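Local coordinates for putative uncharacterized protein (Chaetomium thermophilum, PDB 5T8V) that probably acts as a chromatin-binding cohesin loader of the SCC2/Nipped-B family, here as the HEAT-repeat C-terminal fragment of the protein, at residues 1206-1211 against 1272-1277; 1254-1259 against 1277-1282; 1217-1222 against 1423-1428; 1164-1169 against 1179-1184. All coordinates share one frame; numbering follows the deposited sequence.

Contact 1 of 4, residues 1206-1211 against 1272-1277; sequences SIFAYQ and HVQYSR
F1208 is the residue of 1206-1211 that reaches 1272-1277, where it meets Q1274 and Y1275. Before it in sequence, S1206 and I1207 pack on V1164 and I1167 of helix 1163-1169 and leave this interface to the next side chain. The phenyl group of F1208 stands anti to its own amide nitrogen (chi1 172°), which carries it out across the gap between the helices. Its stem comes first: F1208 CB is 3.7 Å from Y1275 CD1, and F1208 CG lies 3.6 Å from that same carbon. Farther out, the ring offers one face to the tyrosine backbone, with Y1275 CA 3.9 Å from the F1208 centroid and 17° off the ring normal, a CH-pi contact. The two rings themselves meet obliquely, centroids 5.2 Å apart and planes at 50°, so neither stacking nor edge-to-face geometry applies. At the far edge Q1274 CG touches F1208 CZ at 3.5 Å, close to the ring plane. F1278 also brings its ring to F1208, while the hydroxyl of Y1275 is hydrogen-bonded to Q1255. Later in the segment, Y1210 returns to helix 1163-1169, and Q1211 bonds to T1171 and K1229. F1208 thus links helix 1200-1213 to helix 1271-1284, while S1206, I1207 and Y1210 pack on helix 1163-1169, the layered helix-on-helix packing found in HEAT-repeat proteins.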
# COMPACT_ATOMS: atom_id res chain seq x y z
N SER A 1206 -28.53 11.50 35.04
CA SER A 1206 -28.27 12.82 34.47
C SER A 1206 -28.00 12.72 32.98
O SER A 1206 -28.53 13.51 32.19
CB SER A 1206 -27.10 13.48 35.19
OG SER A 1206 -26.80 14.74 34.62
N ILE A 1207 -27.16 11.77 32.57
CA ILE A 1207 -26.86 11.62 31.15
C ILE A 1207 -28.13 11.31 30.37
O ILE A 1207 -28.35 11.84 29.28
CB ILE A 1207 -25.79 10.53 30.94
CG1 ILE A 1207 -24.45 10.98 31.55
CG2 ILE A 1207 -25.61 10.22 29.45
CD1 ILE A 1207 -23.38 9.91 31.55
N PHE A 1208 -28.99 10.45 30.93
CA PHE A 1208 -30.23 10.12 30.24
C PHE A 1208 -31.13 11.35 30.10
O PHE A 1208 -31.62 11.65 29.01
CB PHE A 1208 -30.97 9.00 30.97
CG PHE A 1208 -32.35 8.74 30.43
CD1 PHE A 1208 -32.52 8.23 29.16
CD2 PHE A 1208 -33.47 9.01 31.20
CE1 PHE A 1208 -33.79 7.99 28.66
CE2 PHE A 1208 -34.74 8.77 30.71
CZ PHE A 1208 -34.90 8.26 29.44
N ALA A 1209 -31.35 12.06 31.21
CA ALA A 1209 -32.19 13.26 31.15
C ALA A 1209 -31.62 14.27 30.16
O ALA A 1209 -32.38 14.97 29.47
CB ALA A 1209 -32.31 13.88 32.54
N TYR A 1210 -30.30 14.37 30.08
CA TYR A 1210 -29.67 15.31 29.15
C TYR A 1210 -29.91 14.89 27.71
O TYR A 1210 -30.27 15.72 26.87
CB TYR A 1210 -28.17 15.39 29.46
CG TYR A 1210 -27.41 16.41 28.64
CD1 TYR A 1210 -27.51 17.77 28.91
CD2 TYR A 1210 -26.58 16.01 27.60
CE1 TYR A 1210 -26.81 18.70 28.17
CE2 TYR A 1210 -25.88 16.94 26.85
CZ TYR A 1210 -25.99 18.28 27.14
OH TYR A 1210 -25.29 19.21 26.40
N GLN A 1211 -29.72 13.60 27.40
CA GLN A 1211 -29.96 13.12 26.05
C GLN A 1211 -31.43 13.26 25.66
O GLN A 1211 -31.75 13.48 24.49
CB GLN A 1211 -29.53 11.66 25.93
CG GLN A 1211 -28.03 11.44 26.08
CD GLN A 1211 -27.25 11.97 24.90
OE1 GLN A 1211 -27.68 11.87 23.75
NE2 GLN A 1211 -26.08 12.54 25.17
N HIS A 1272 -39.44 4.66 33.22
CA HIS A 1272 -38.45 3.63 33.52
C HIS A 1272 -38.20 2.70 32.35
O HIS A 1272 -37.15 2.05 32.30
CB HIS A 1272 -38.91 2.83 34.74
CG HIS A 1272 -37.91 1.80 35.18
ND1 HIS A 1272 -36.59 2.11 35.44
CD2 HIS A 1272 -38.04 0.47 35.41
CE1 HIS A 1272 -35.95 1.02 35.81
NE2 HIS A 1272 -36.81 0.01 35.80
N VAL A 1273 -39.13 2.60 31.40
CA VAL A 1273 -38.89 1.80 30.21
C VAL A 1273 -38.01 2.55 29.22
O VAL A 1273 -37.12 1.96 28.59
CB VAL A 1273 -40.23 1.38 29.56
CG1 VAL A 1273 -40.00 0.70 28.21
CG2 VAL A 1273 -41.00 0.46 30.50
N GLN A 1274 -38.24 3.85 29.06
CA GLN A 1274 -37.35 4.66 28.23
C GLN A 1274 -35.94 4.67 28.81
O GLN A 1274 -34.95 4.51 28.07
CB GLN A 1274 -37.90 6.09 28.13
CG GLN A 1274 -37.15 6.98 27.15
CD GLN A 1274 -37.30 6.54 25.71
OE1 GLN A 1274 -38.39 6.58 25.14
NE2 GLN A 1274 -36.19 6.11 25.11
N TYR A 1275 -35.82 4.83 30.12
CA TYR A 1275 -34.51 4.81 30.78
C TYR A 1275 -33.86 3.44 30.65
O TYR A 1275 -32.69 3.32 30.25
CB TYR A 1275 -34.69 5.21 32.24
CG TYR A 1275 -33.42 5.24 33.07
CD1 TYR A 1275 -32.28 5.90 32.61
CD2 TYR A 1275 -33.37 4.64 34.32
CE1 TYR A 1275 -31.13 5.93 33.37
CE2 TYR A 1275 -32.23 4.67 35.08
CZ TYR A 1275 -31.11 5.32 34.61
OH TYR A 1275 -29.96 5.35 35.37
N SER A 1276 -34.61 2.38 30.98
CA SER A 1276 -34.08 1.02 30.86
C SER A 1276 -33.56 0.76 29.45
O SER A 1276 -32.44 0.28 29.27
CB SER A 1276 -35.17 0.01 31.22
OG SER A 1276 -35.58 0.17 32.57
N ARG A 1277 -34.37 1.07 28.43
CA ARG A 1277 -33.90 0.95 27.06
C ARG A 1277 -32.61 1.73 26.85
O ARG A 1277 -31.65 1.23 26.26
CB ARG A 1277 -34.98 1.46 26.10
CG ARG A 1277 -34.58 1.37 24.63
CD ARG A 1277 -35.65 1.95 23.72
NE ARG A 1277 -35.43 1.57 22.33
CZ ARG A 1277 -36.28 1.82 21.34
NH1 ARG A 1277 -37.41 2.47 21.58
NH2 ARG A 1277 -35.99 1.42 20.11

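Contact 2 of 4, residues 1254-1259 against 1277-1282; sequences SQIDFD and RFIIEN
In this all-helical, HEAT-repeat part of the protein, the chain leaving helix 1243-1254 folds back on helix 1271-1284, and I1256 lies against I1279 and I1280. The shortest approach is I1256 CG1 to I1279 CD1, 3.4 Å. These two side chains run past each other in opposite directions, so the contact extends along their lengths: I1256 CG1 is also 3.8 Å from I1279 CG1. With its CG1 lodged between the backbone N and the carbonyl carbon (chi1 63°), I1279 sends its CD1 methyl toward the loop, where it also reaches Q1255 CB at 3.8 Å. The second isoleucine is met differently. I1256 CD1 touches I1280 CG2 at 3.5 Å, the two side chains crossing at about a right angle, and here a branch methyl does the touching. Helix 1364-1387 adds to the same apolar cluster, with I1373 and I1377 on I1256 and V1380 on I1280. The polar atoms nearby have partners of their own: the Q1255 OE1 atom is hydrogen-bonded to the hydroxyl of Y1275, and the carbonyl of I1256 accepts from H1272 NE2. No hydrogen bond joins 1254-1259 to 1277-1282. Three buried isoleucines carry an aliphatic contact, and the polar links of the loop run instead to Y1275 and H1272, one and two turns before I1279 on helix 1271-1284.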
# COMPACT_ATOMS: atom_id res chain seq x y z
N SER A 1254 -28.37 -2.88 37.88
CA SER A 1254 -29.21 -2.64 39.05
C SER A 1254 -30.15 -1.47 38.84
O SER A 1254 -31.23 -1.42 39.43
CB SER A 1254 -28.33 -2.42 40.29
OG SER A 1254 -27.58 -3.58 40.59
N GLN A 1255 -29.76 -0.52 37.98
CA GLN A 1255 -30.63 0.61 37.68
C GLN A 1255 -31.81 0.21 36.80
O GLN A 1255 -32.71 1.04 36.59
CB GLN A 1255 -29.83 1.72 37.00
CG GLN A 1255 -29.00 2.56 37.97
CD GLN A 1255 -29.80 3.68 38.61
OE1 GLN A 1255 -30.48 4.45 37.93
NE2 GLN A 1255 -29.73 3.77 39.94
N ILE A 1256 -31.83 -1.02 36.29
CA ILE A 1256 -32.94 -1.47 35.45
C ILE A 1256 -34.02 -2.19 36.26
O ILE A 1256 -35.15 -2.33 35.76
CB ILE A 1256 -32.42 -2.39 34.33
CG1 ILE A 1256 -31.25 -1.73 33.59
CG2 ILE A 1256 -33.53 -2.67 33.32
CD1 ILE A 1256 -30.53 -2.63 32.62
N ASP A 1257 -33.71 -2.63 37.47
CA ASP A 1257 -34.70 -3.28 38.32
C ASP A 1257 -35.91 -2.37 38.48
O ASP A 1257 -35.82 -1.16 38.25
CB ASP A 1257 -34.10 -3.62 39.69
CG ASP A 1257 -34.68 -4.89 40.28
OD1 ASP A 1257 -35.77 -5.31 39.84
OD2 ASP A 1257 -34.04 -5.47 41.19
N PHE A 1258 -37.05 -2.93 38.88
CA PHE A 1258 -38.29 -2.16 38.91
C PHE A 1258 -39.23 -2.74 39.95
O PHE A 1258 -39.09 -3.88 40.40
CB PHE A 1258 -38.97 -2.15 37.54
CG PHE A 1258 -39.18 -3.51 36.95
CD1 PHE A 1258 -38.17 -4.13 36.23
CD2 PHE A 1258 -40.38 -4.18 37.12
CE1 PHE A 1258 -38.36 -5.39 35.69
CE2 PHE A 1258 -40.57 -5.43 36.58
CZ PHE A 1258 -39.56 -6.04 35.86
N ASP A 1259 -40.21 -1.91 40.33
CA ASP A 1259 -41.26 -2.29 41.26
C ASP A 1259 -42.58 -1.85 40.65
O ASP A 1259 -42.86 -0.65 40.59
CB ASP A 1259 -41.05 -1.66 42.64
CG ASP A 1259 -41.71 -2.44 43.75
OD1 ASP A 1259 -42.68 -3.18 43.47
OD2 ASP A 1259 -41.27 -2.31 44.91
N ARG A 1277 -34.37 1.07 28.43
CA ARG A 1277 -33.90 0.95 27.06
C ARG A 1277 -32.61 1.73 26.85
O ARG A 1277 -31.65 1.23 26.26
CB ARG A 1277 -34.98 1.46 26.10
CG ARG A 1277 -34.58 1.37 24.63
CD ARG A 1277 -35.65 1.95 23.72
NE ARG A 1277 -35.43 1.57 22.33
CZ ARG A 1277 -36.28 1.82 21.34
NH1 ARG A 1277 -37.41 2.47 21.58
NH2 ARG A 1277 -35.99 1.42 20.11
N PHE A 1278 -32.57 2.97 27.35
CA PHE A 1278 -31.38 3.80 27.17
C PHE A 1278 -30.13 3.10 27.69
O PHE A 1278 -29.08 3.15 27.04
CB PHE A 1278 -31.56 5.15 27.87
CG PHE A 1278 -30.28 5.94 27.96
CD1 PHE A 1278 -29.79 6.62 26.86
CD2 PHE A 1278 -29.57 6.00 29.15
CE1 PHE A 1278 -28.61 7.34 26.95
CE2 PHE A 1278 -28.40 6.72 29.24
CZ PHE A 1278 -27.92 7.40 28.14
N ILE A 1279 -30.23 2.43 28.84
CA ILE A 1279 -29.03 1.86 29.46
C ILE A 1279 -28.81 0.39 29.12
O ILE A 1279 -27.80 -0.18 29.54
CB ILE A 1279 -29.02 2.06 30.99
CG1 ILE A 1279 -30.19 1.34 31.66
CG2 ILE A 1279 -29.05 3.55 31.32
CD1 ILE A 1279 -30.14 1.41 33.18
N ILE A 1280 -29.72 -0.25 28.38
CA ILE A 1280 -29.42 -1.57 27.83
C ILE A 1280 -28.81 -1.44 26.43
O ILE A 1280 -27.90 -2.19 26.07
CB ILE A 1280 -30.66 -2.48 27.82
CG1 ILE A 1280 -31.74 -1.95 26.88
CG2 ILE A 1280 -31.22 -2.66 29.23
CD1 ILE A 1280 -31.77 -2.64 25.53
N GLU A 1281 -29.30 -0.48 25.65
CA GLU A 1281 -28.68 -0.21 24.36
C GLU A 1281 -27.21 0.18 24.53
O GLU A 1281 -26.41 0.00 23.60
CB GLU A 1281 -29.45 0.89 23.62
CG GLU A 1281 -30.83 0.46 23.16
CD GLU A 1281 -31.63 1.61 22.58
OE1 GLU A 1281 -31.64 2.70 23.18
OE2 GLU A 1281 -32.25 1.42 21.51
N ASN A 1282 -26.85 0.72 25.69
CA ASN A 1282 -25.43 0.95 25.99
C ASN A 1282 -24.72 -0.36 26.27
O ASN A 1282 -23.56 -0.55 25.87
CB ASN A 1282 -25.28 1.89 27.18
CG ASN A 1282 -25.49 3.35 26.82
OD1 ASN A 1282 -24.64 3.97 26.18
ND2 ASN A 1282 -26.62 3.91 27.23

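Contact 3 of 4, residues 1217-1222 against 1423-1428; sequences DPRGAT and KVWEEI
The indole of W1425 has R1219 above one side of its plane, and A1221 approaches from the other side near the rim. R1219 NH1 sits 2.9 Å above the indole plane, displaced toward the rim, with W1425 CZ2 3.2 Å away. The guanidinium and ring planes differ by 39°, so the two groups are not stacked flat; W1425 CH2 lies at the edge of the guanidinium, in its plane. R1219 NE, farther back, is 3.5 Å from W1425 CZ2, which places the inner part of the guanidinium by the benzene half of the indole. Two successive bends (chi2 -69°, chi3 -62°) fold the arginine chain onto the ring. On the other side, A1221 O comes to 3.5 Å from W1425 CH2, and the methyl contact A1221 CB to W1425 CZ3 measures 4.0 Å. F1226 also makes an edge-to-face pair with the indole. The 3.4 Å approach of R1219 NH1 to W1425 NE1 brings two donors together and is no hydrogen bond. E1281 gives R1219 NH1 a long, weak ion pair, accepts from the amide of G1220, and has a weak salt bridge with R1277, whose guanidinium lies close to that of R1219. Between the loop and helix 1422-1431 the contact thus rests on the indole, with R1219 over one face and A1221 beside its rim; what charge balance the arginine receives here probably comes from E1281 on helix 1271-1284.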
# COMPACT_ATOMS: atom_id res chain seq x y z
N ASP A 1217 -32.63 13.07 21.85
CA ASP A 1217 -32.29 11.78 21.25
C ASP A 1217 -32.17 10.75 22.36
O ASP A 1217 -31.06 10.44 22.81
CB ASP A 1217 -30.99 11.88 20.45
CG ASP A 1217 -30.49 10.52 19.98
OD1 ASP A 1217 -31.33 9.61 19.78
OD2 ASP A 1217 -29.27 10.36 19.82
N PRO A 1218 -33.29 10.19 22.84
CA PRO A 1218 -33.25 9.31 24.01
C PRO A 1218 -32.70 7.92 23.75
O PRO A 1218 -32.77 7.07 24.65
CB PRO A 1218 -34.73 9.24 24.42
CG PRO A 1218 -35.47 9.42 23.15
CD PRO A 1218 -34.66 10.36 22.32
N ARG A 1219 -32.15 7.65 22.57
CA ARG A 1219 -31.57 6.34 22.31
C ARG A 1219 -30.32 6.14 23.16
O ARG A 1219 -29.65 7.09 23.57
CB ARG A 1219 -31.22 6.18 20.82
CG ARG A 1219 -32.34 6.54 19.86
CD ARG A 1219 -33.49 5.55 19.91
NE ARG A 1219 -33.10 4.19 19.52
CZ ARG A 1219 -33.89 3.32 18.91
NH1 ARG A 1219 -33.44 2.11 18.61
NH2 ARG A 1219 -35.14 3.64 18.59
N GLY A 1220 -30.00 4.87 23.41
CA GLY A 1220 -28.83 4.53 24.21
C GLY A 1220 -27.52 4.50 23.47
O GLY A 1220 -26.47 4.34 24.10
N ALA A 1221 -27.55 4.65 22.15
CA ALA A 1221 -26.33 4.64 21.35
C ALA A 1221 -26.61 5.33 20.03
O ALA A 1221 -27.76 5.43 19.58
CB ALA A 1221 -25.82 3.22 21.13
N THR A 1222 -25.54 5.82 19.40
CA THR A 1222 -25.66 6.48 18.12
C THR A 1222 -25.89 5.45 17.01
O THR A 1222 -25.81 4.24 17.21
CB THR A 1222 -24.41 7.30 17.81
OG1 THR A 1222 -23.27 6.43 17.75
CG2 THR A 1222 -24.18 8.36 18.87
N LYS A 1423 -29.13 -6.56 13.81
CA LYS A 1423 -30.23 -7.42 14.22
C LYS A 1423 -30.67 -7.12 15.65
O LYS A 1423 -31.87 -7.04 15.93
CB LYS A 1423 -29.82 -8.89 14.08
CG LYS A 1423 -29.47 -9.31 12.66
CD LYS A 1423 -29.00 -10.76 12.61
CE LYS A 1423 -28.73 -11.21 11.18
NZ LYS A 1423 -28.27 -12.62 11.12
N VAL A 1424 -29.71 -6.96 16.56
CA VAL A 1424 -30.05 -6.71 17.96
C VAL A 1424 -30.70 -5.33 18.11
O VAL A 1424 -31.62 -5.15 18.92
CB VAL A 1424 -28.81 -6.86 18.85
CG1 VAL A 1424 -27.72 -5.88 18.43
CG2 VAL A 1424 -29.17 -6.69 20.31
N TRP A 1425 -30.22 -4.35 17.35
CA TRP A 1425 -30.81 -3.01 17.40
C TRP A 1425 -32.26 -3.04 16.92
O TRP A 1425 -33.19 -2.67 17.65
CB TRP A 1425 -29.97 -2.06 16.54
CG TRP A 1425 -30.31 -0.61 16.68
CD1 TRP A 1425 -31.03 0.15 15.81
CD2 TRP A 1425 -29.92 0.26 17.75
NE1 TRP A 1425 -31.12 1.44 16.27
CE2 TRP A 1425 -30.45 1.53 17.46
CE3 TRP A 1425 -29.18 0.09 18.92
CZ2 TRP A 1425 -30.26 2.63 18.30
CZ3 TRP A 1425 -29.00 1.17 19.76
CH2 TRP A 1425 -29.54 2.43 19.44
N GLU A 1426 -32.47 -3.50 15.68
CA GLU A 1426 -33.82 -3.64 15.14
C GLU A 1426 -34.73 -4.40 16.10
O GLU A 1426 -35.85 -3.96 16.39
CB GLU A 1426 -33.75 -4.35 13.78
CG GLU A 1426 -35.08 -4.86 13.25
CD GLU A 1426 -34.93 -5.55 11.91
OE1 GLU A 1426 -33.86 -5.42 11.28
OE2 GLU A 1426 -35.89 -6.24 11.49
N GLU A 1427 -34.27 -5.54 16.60
CA GLU A 1427 -35.10 -6.35 17.47
C GLU A 1427 -35.43 -5.62 18.77
O GLU A 1427 -36.55 -5.72 19.28
CB GLU A 1427 -34.42 -7.69 17.77
CG GLU A 1427 -35.28 -8.66 18.57
CD GLU A 1427 -36.54 -9.06 17.84
OE1 GLU A 1427 -36.64 -8.80 16.62
OE2 GLU A 1427 -37.44 -9.64 18.48
N ILE A 1428 -34.46 -4.88 19.31
CA ILE A 1428 -34.73 -4.07 20.50
C ILE A 1428 -35.85 -3.08 20.21
O ILE A 1428 -36.77 -2.91 21.02
CB ILE A 1428 -33.45 -3.35 20.96
CG1 ILE A 1428 -32.51 -4.34 21.65
CG2 ILE A 1428 -33.78 -2.20 21.92
CD1 ILE A 1428 -31.12 -3.80 21.92

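Contact 4 of 4, residues 1164-1169 against 1179-1184; sequences VTFITL and ELAFLE
F1166 and E1184 lie side by side and point the same way, the ring of one flanked by the aliphatic stem of the other. E1184 CB is 3.6 Å from the F1166 centroid and only 10° off the ring normal, a CH-pi contact placed nearly over the middle of the face. The next carbon follows the ring outward, E1184 CG being 3.7 Å from F1166 CE1. A bend in the glutamate chain (chi2 -54°) then takes the carboxylate away from the phenylalanine toward helix 1139-1154, where OE1 accepts a hydrogen bond from N1152 and OE2 has a long, weak ion pair with R1153. A buried acid is in this way given polar company while its methylene groups serve the hydrophobic side. The two segments belong to a helical hairpin: helix 1163-1169 and helix 1175-1191 follow each other in the chain, and the axes of 1164-1169 and 1179-1184 approach to 7.7 Å with directions 138° apart, roughly antiparallel and consistent with the helical hairpins of HEAT-repeat proteins. A1181 sits where the backbones come nearest, its CA 4.8 Å from the CA of F1166. Its small side chain meets both neighbours: A1181 CB lies in the plane of the F1166 ring, at the edge, 3.8 Å from F1166 CD1, and touches L1169 CB at 3.5 Å. V1145 of helix 1139-1154 packs on F1166 and L1169 as well.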
# COMPACT_ATOMS: atom_id res chain seq x y z
N VAL A 1164 -21.02 15.51 38.23
CA VAL A 1164 -22.13 15.02 37.42
C VAL A 1164 -22.38 15.93 36.23
O VAL A 1164 -22.74 15.47 35.14
CB VAL A 1164 -23.39 14.86 38.28
CG1 VAL A 1164 -24.61 14.55 37.41
CG2 VAL A 1164 -23.19 13.76 39.31
N THR A 1165 -22.19 17.24 36.41
CA THR A 1165 -22.45 18.17 35.32
C THR A 1165 -21.50 17.92 34.15
O THR A 1165 -21.94 17.85 32.99
CB THR A 1165 -22.33 19.62 35.81
OG1 THR A 1165 -23.35 19.87 36.78
CG2 THR A 1165 -22.47 20.61 34.66
N PHE A 1166 -20.20 17.79 34.42
CA PHE A 1166 -19.25 17.57 33.34
C PHE A 1166 -19.38 16.17 32.76
O PHE A 1166 -19.26 15.99 31.54
CB PHE A 1166 -17.82 17.81 33.84
CG PHE A 1166 -17.43 19.26 33.88
CD1 PHE A 1166 -17.33 20.00 32.72
CD2 PHE A 1166 -17.15 19.87 35.08
CE1 PHE A 1166 -16.96 21.33 32.75
CE2 PHE A 1166 -16.78 21.21 35.13
CZ PHE A 1166 -16.69 21.94 33.96
N ILE A 1167 -19.63 15.17 33.61
CA ILE A 1167 -19.92 13.83 33.10
C ILE A 1167 -21.09 13.88 32.13
O ILE A 1167 -21.12 13.16 31.12
CB ILE A 1167 -20.18 12.87 34.27
CG1 ILE A 1167 -18.94 12.74 35.16
CG2 ILE A 1167 -20.59 11.49 33.75
CD1 ILE A 1167 -19.17 11.98 36.44
N THR A 1168 -22.08 14.73 32.42
CA THR A 1168 -23.25 14.84 31.56
C THR A 1168 -22.93 15.58 30.27
O THR A 1168 -23.33 15.16 29.18
CB THR A 1168 -24.38 15.55 32.31
OG1 THR A 1168 -24.62 14.89 33.56
CG2 THR A 1168 -25.66 15.53 31.49
N LEU A 1169 -22.19 16.69 30.37
CA LEU A 1169 -21.86 17.47 29.18
C LEU A 1169 -20.89 16.74 28.26
O LEU A 1169 -20.80 17.08 27.08
CB LEU A 1169 -21.27 18.82 29.60
CG LEU A 1169 -22.22 19.75 30.35
CD1 LEU A 1169 -21.47 20.91 30.97
CD2 LEU A 1169 -23.32 20.27 29.43
N GLU A 1179 -15.61 17.88 24.32
CA GLU A 1179 -14.18 17.74 24.54
C GLU A 1179 -13.77 18.35 25.88
O GLU A 1179 -13.12 17.69 26.70
CB GLU A 1179 -13.40 18.39 23.39
CG GLU A 1179 -13.61 17.69 22.05
CD GLU A 1179 -13.02 18.47 20.89
OE1 GLU A 1179 -12.28 19.45 21.14
OE2 GLU A 1179 -13.29 18.09 19.73
N LEU A 1180 -14.14 19.61 26.11
CA LEU A 1180 -13.78 20.28 27.36
C LEU A 1180 -14.37 19.55 28.56
O LEU A 1180 -13.66 19.24 29.53
CB LEU A 1180 -14.25 21.73 27.32
CG LEU A 1180 -13.86 22.64 28.48
CD1 LEU A 1180 -12.35 22.76 28.61
CD2 LEU A 1180 -14.50 24.01 28.30
N ALA A 1181 -15.67 19.26 28.52
CA ALA A 1181 -16.31 18.56 29.63
C ALA A 1181 -15.66 17.20 29.86
O ALA A 1181 -15.54 16.75 31.00
CB ALA A 1181 -17.80 18.40 29.36
N PHE A 1182 -15.23 16.53 28.79
CA PHE A 1182 -14.55 15.25 28.93
C PHE A 1182 -13.19 15.42 29.60
O PHE A 1182 -12.77 14.56 30.38
CB PHE A 1182 -14.41 14.58 27.57
CG PHE A 1182 -13.55 13.34 27.59
CD1 PHE A 1182 -14.03 12.16 28.13
CD2 PHE A 1182 -12.27 13.36 27.07
CE1 PHE A 1182 -13.25 11.02 28.15
CE2 PHE A 1182 -11.48 12.22 27.09
CZ PHE A 1182 -11.97 11.05 27.63
N LEU A 1183 -12.50 16.52 29.30
CA LEU A 1183 -11.24 16.80 29.98
C LEU A 1183 -11.46 17.03 31.47
O LEU A 1183 -10.68 16.55 32.30
CB LEU A 1183 -10.55 18.01 29.35
CG LEU A 1183 -9.92 17.80 27.97
CD1 LEU A 1183 -9.52 19.14 27.37
CD2 LEU A 1183 -8.71 16.88 28.07
N GLU A 1184 -12.52 17.76 31.82
CA GLU A 1184 -12.77 18.04 33.23
C GLU A 1184 -13.22 16.79 33.97
O GLU A 1184 -12.87 16.60 35.14
CB GLU A 1184 -13.81 19.16 33.36
CG GLU A 1184 -13.38 20.47 32.73
CD GLU A 1184 -12.03 20.94 33.25
OE1 GLU A 1184 -11.70 20.64 34.41
OE2 GLU A 1184 -11.30 21.60 32.48

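In the fold
Along the chain contact 4 closes first. The others interlock: contacts 1 and 2 alternate their segments, as do contacts 1 and 3, and contact 2 lies inside the loop closed by contact 3. Contacts 1 and 2 share helix 1271-1284, their centres about 9 Å apart; the centre of contact 3 lies about 13 Å from each. Contact 4, centred about 18 Å from the centre of contact 1, touches it at helix 1200-1213, but its nearest atoms remain about 9 Å from contact 2 and 11 Å from contact 3. The four form one connected region near the C-terminal end, with helix 1422-1431 beside helices of the sister chromatid cohesion C-terminal region.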